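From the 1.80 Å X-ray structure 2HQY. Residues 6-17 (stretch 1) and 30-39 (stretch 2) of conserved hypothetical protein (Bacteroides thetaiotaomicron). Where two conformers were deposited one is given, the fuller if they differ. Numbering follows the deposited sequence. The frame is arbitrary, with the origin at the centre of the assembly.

Stretch 1 (6-17) DITLADRDTITA
Stretch 2 (30-39) SFSNLCSWRF

The closest approach to the Phe31 ring is made by backbone: Arg12 CA lies over one face, 3.6 Å from the ring centroid and 20° off its normal, while two carbonyl oxygens meet the edge near the ring plane, Thr8 O at 3.3 Å and Leu9 O at 3.5 Å from Phe31 CZ. The ring edge carries a slight positive charge, which suits it to carbonyl oxygens. Chi1 of -178° (t) and chi2 of 66° place the ring there, its CA-to-CB bond pointing toward stretch 1.

That backbone passes from extended residues, Ile7 (phi/psi -70/141) and Thr8 (-142/164), through a 3-10 segment at residues 9-11 into a helix that runs from Arg12 through Ala17 and beyond. Asp11 (chi1 m) folds back, its OD2 accepting from Thr8 N at 2.9 Å and from Thr8 OG1 at 3.0 Å, while Asp11 N donates to Thr8 O at 2.9 Å.

In stretch 2, helix 31-36 starts after Ser30, whose OG caps Asn33 N through a weak bond of 3.3 Å. The axes of helices 12-17 and 31-36 make an angle of 126° between their N-to-C directions and approach to 11.2 Å. In register, Thr8 CA lies 6.2 Å from Cys35 CA, and Arg12 CA 6.7 Å from Phe31 CA.

Ile7, with both chi angles t, extends CD1 to 3.4 Å from Leu34 CB and 4.1 Å from both Phe31 CE1 and Cys35 SG. Ile15 (m, m) adds CG1 at 4.0 Å from Phe31 CE1 and CG2 at 4.2 Å from Leu34 CD1.

One hydrogen bond crosses the contact: Arg38 NH1 donates to Ile7 O at 2.8 Å and 163°. Arg38, with chi angles t, t, p and -152°, sets its guanidinium so that Ile7 O lies at the edge, near its plane, so a long polar side chain reaches a backbone carbonyl of a buried residue beside an apolar cluster.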

# COMPACT_ATOMS: atom_id res chain seq x y z
N ASP A 6 -0.74 -3.96 -10.31
CA ASP A 6 -1.04 -3.93 -8.88
C ASP A 6 -2.28 -4.76 -8.59
O ASP A 6 -3.30 -4.64 -9.27
CB ASP A 6 -1.28 -2.50 -8.39
CG ASP A 6 -0.11 -1.60 -8.66
OD1 ASP A 6 1.03 -2.09 -8.86
OD2 ASP A 6 -0.36 -0.37 -8.68
N ILE A 7 -2.23 -5.58 -7.55
CA ILE A 7 -3.40 -6.35 -7.17
C ILE A 7 -4.48 -5.41 -6.58
O ILE A 7 -4.16 -4.46 -5.87
CB ILE A 7 -3.04 -7.47 -6.18
CG1 ILE A 7 -4.22 -8.47 -6.12
CG2 ILE A 7 -2.60 -6.87 -4.82
CD1 ILE A 7 -4.02 -9.73 -5.29
N THR A 8 -5.74 -5.68 -6.91
CA THR A 8 -6.87 -4.90 -6.36
C THR A 8 -8.07 -5.79 -6.05
O THR A 8 -8.17 -6.91 -6.57
CB THR A 8 -7.34 -3.77 -7.32
OG1 THR A 8 -7.99 -4.32 -8.48
CG2 THR A 8 -6.22 -2.92 -7.76
N LEU A 9 -9.00 -5.26 -5.26
CA LEU A 9 -10.32 -5.91 -5.05
C LEU A 9 -10.98 -6.45 -6.31
O LEU A 9 -11.61 -7.51 -6.28
CB LEU A 9 -11.30 -4.91 -4.46
CG LEU A 9 -10.90 -4.26 -3.15
CD1 LEU A 9 -11.95 -3.20 -2.70
CD2 LEU A 9 -10.77 -5.38 -2.11
N ALA A 10 -10.86 -5.71 -7.40
CA ALA A 10 -11.54 -6.04 -8.65
C ALA A 10 -11.01 -7.31 -9.30
O ALA A 10 -11.63 -7.88 -10.19
CB ALA A 10 -11.46 -4.85 -9.63
N ASP A 11 -9.86 -7.78 -8.82
CA ASP A 11 -9.18 -8.92 -9.43
C ASP A 11 -9.55 -10.25 -8.79
O ASP A 11 -8.93 -11.27 -9.09
CB ASP A 11 -7.65 -8.72 -9.37
CG ASP A 11 -7.22 -7.49 -10.12
OD1 ASP A 11 -7.61 -7.32 -11.31
OD2 ASP A 11 -6.50 -6.68 -9.52
N ARG A 12 -10.54 -10.22 -7.91
CA ARG A 12 -10.97 -11.41 -7.19
C ARG A 12 -11.25 -12.60 -8.12
O ARG A 12 -10.69 -13.68 -7.93
CB ARG A 12 -12.20 -11.10 -6.35
CG ARG A 12 -12.63 -12.26 -5.52
CD ARG A 12 -13.71 -11.78 -4.58
NE ARG A 12 -14.63 -12.83 -4.18
CZ ARG A 12 -15.77 -12.60 -3.55
NH1 ARG A 12 -16.13 -11.34 -3.26
NH2 ARG A 12 -16.56 -13.63 -3.21
N ASP A 13 -12.10 -12.40 -9.13
CA ASP A 13 -12.49 -13.49 -10.05
C ASP A 13 -11.29 -14.05 -10.80
O ASP A 13 -11.16 -15.27 -10.97
CB ASP A 13 -13.56 -13.04 -11.05
CG ASP A 13 -14.93 -12.79 -10.39
OD1 ASP A 13 -15.14 -13.13 -9.20
OD2 ASP A 13 -15.82 -12.24 -11.08
N THR A 14 -10.41 -13.15 -11.27
CA THR A 14 -9.23 -13.54 -12.04
C THR A 14 -8.28 -14.43 -11.22
O THR A 14 -7.84 -15.51 -11.71
CB THR A 14 -8.46 -12.29 -12.55
OG1 THR A 14 -9.27 -11.58 -13.49
CG2 THR A 14 -7.11 -12.67 -13.22
N ILE A 15 -7.99 -13.99 -9.99
CA ILE A 15 -7.08 -14.70 -9.09
C ILE A 15 -7.66 -16.05 -8.64
O ILE A 15 -7.02 -17.09 -8.79
CB ILE A 15 -6.73 -13.85 -7.82
CG1 ILE A 15 -6.19 -12.45 -8.19
CG2 ILE A 15 -5.76 -14.60 -6.91
CD1 ILE A 15 -5.01 -12.42 -9.15
N THR A 16 -8.88 -16.02 -8.10
CA THR A 16 -9.50 -17.21 -7.51
C THR A 16 -9.82 -18.28 -8.55
O THR A 16 -9.93 -19.46 -8.21
CB THR A 16 -10.73 -16.87 -6.62
OG1 THR A 16 -11.75 -16.28 -7.43
CG2 THR A 16 -10.32 -15.91 -5.48
N ALA A 17 -9.91 -17.88 -9.82
CA ALA A 17 -10.08 -18.86 -10.89
C ALA A 17 -8.88 -19.81 -10.95
O ALA A 17 -9.02 -21.00 -11.27
CB ALA A 17 -10.28 -18.18 -12.22
N SER A 30 -4.45 -16.72 -0.21
CA SER A 30 -5.77 -16.13 0.04
C SER A 30 -5.87 -14.76 -0.64
O SER A 30 -4.95 -13.92 -0.52
CB SER A 30 -6.01 -15.95 1.52
OG SER A 30 -7.02 -14.97 1.69
N PHE A 31 -6.96 -14.55 -1.35
CA PHE A 31 -7.19 -13.27 -2.01
C PHE A 31 -7.18 -12.11 -1.01
O PHE A 31 -6.60 -11.06 -1.31
CB PHE A 31 -8.49 -13.28 -2.82
CG PHE A 31 -8.73 -11.99 -3.55
CD1 PHE A 31 -7.86 -11.60 -4.59
CD2 PHE A 31 -9.78 -11.16 -3.20
CE1 PHE A 31 -8.06 -10.41 -5.28
CE2 PHE A 31 -10.01 -9.94 -3.91
CZ PHE A 31 -9.15 -9.56 -4.93
N SER A 32 -7.80 -12.29 0.16
CA SER A 32 -7.80 -11.27 1.19
C SER A 32 -6.37 -10.96 1.65
O SER A 32 -6.01 -9.78 1.82
CB SER A 32 -8.62 -11.70 2.43
OG SER A 32 -8.64 -10.61 3.35
N ASN A 33 -5.57 -12.00 1.88
CA ASN A 33 -4.18 -11.78 2.33
C ASN A 33 -3.37 -11.04 1.26
O ASN A 33 -2.62 -10.11 1.56
CB ASN A 33 -3.52 -13.09 2.71
CG ASN A 33 -3.89 -13.55 4.11
OD1 ASN A 33 -4.41 -12.76 4.94
ND2 ASN A 33 -3.57 -14.81 4.40
N LEU A 34 -3.57 -11.41 -0.00
CA LEU A 34 -2.87 -10.76 -1.11
C LEU A 34 -3.18 -9.26 -1.17
O LEU A 34 -2.27 -8.44 -1.29
CB LEU A 34 -3.21 -11.43 -2.45
CG LEU A 34 -2.58 -12.82 -2.61
CD1 LEU A 34 -3.32 -13.62 -3.68
CD2 LEU A 34 -1.09 -12.73 -2.97
N CYS A 35 -4.47 -8.89 -1.07
CA CYS A 35 -4.84 -7.48 -1.15
C CYS A 35 -4.48 -6.72 0.12
O CYS A 35 -4.02 -5.55 0.05
CB CYS A 35 -6.34 -7.35 -1.37
SG CYS A 35 -6.87 -7.86 -3.01
N SER A 36 -4.72 -7.37 1.27
CA SER A 36 -4.61 -6.72 2.58
C SER A 36 -3.16 -6.42 2.95
O SER A 36 -2.89 -5.49 3.70
CB SER A 36 -5.26 -7.56 3.71
OG SER A 36 -6.66 -7.73 3.52
N TRP A 37 -2.23 -7.23 2.42
CA TRP A 37 -0.79 -7.01 2.65
C TRP A 37 -0.07 -6.24 1.54
O TRP A 37 1.16 -6.04 1.60
CB TRP A 37 -0.08 -8.34 2.99
CG TRP A 37 -0.44 -8.82 4.40
CD1 TRP A 37 -1.51 -9.59 4.76
CD2 TRP A 37 0.23 -8.48 5.62
NE1 TRP A 37 -1.53 -9.78 6.13
CE2 TRP A 37 -0.47 -9.11 6.68
CE3 TRP A 37 1.39 -7.74 5.91
CZ2 TRP A 37 -0.06 -9.00 8.02
CZ3 TRP A 37 1.80 -7.64 7.25
CH2 TRP A 37 1.06 -8.27 8.29
N ARG A 38 -0.82 -5.81 0.52
CA ARG A 38 -0.23 -5.06 -0.59
C ARG A 38 0.49 -3.78 -0.10
O ARG A 38 1.48 -3.33 -0.69
CB ARG A 38 -1.32 -4.70 -1.60
CG ARG A 38 -0.81 -4.01 -2.91
CD ARG A 38 -2.00 -3.43 -3.69
NE ARG A 38 -2.67 -2.43 -2.86
CZ ARG A 38 -3.96 -2.11 -2.94
NH1 ARG A 38 -4.75 -2.68 -3.85
NH2 ARG A 38 -4.43 -1.19 -2.09
N PHE A 39 -0.02 -3.19 0.98
CA PHE A 39 0.54 -1.94 1.52
C PHE A 39 2.01 -2.18 1.92
O PHE A 39 2.79 -1.26 1.93
CB PHE A 39 -0.24 -1.46 2.75
CG PHE A 39 0.15 -2.18 4.00
CD1 PHE A 39 1.17 -1.68 4.83
CD2 PHE A 39 -0.43 -3.42 4.32
CE1 PHE A 39 1.60 -2.40 5.99
CE2 PHE A 39 0.01 -4.17 5.46
CZ PHE A 39 1.02 -3.64 6.30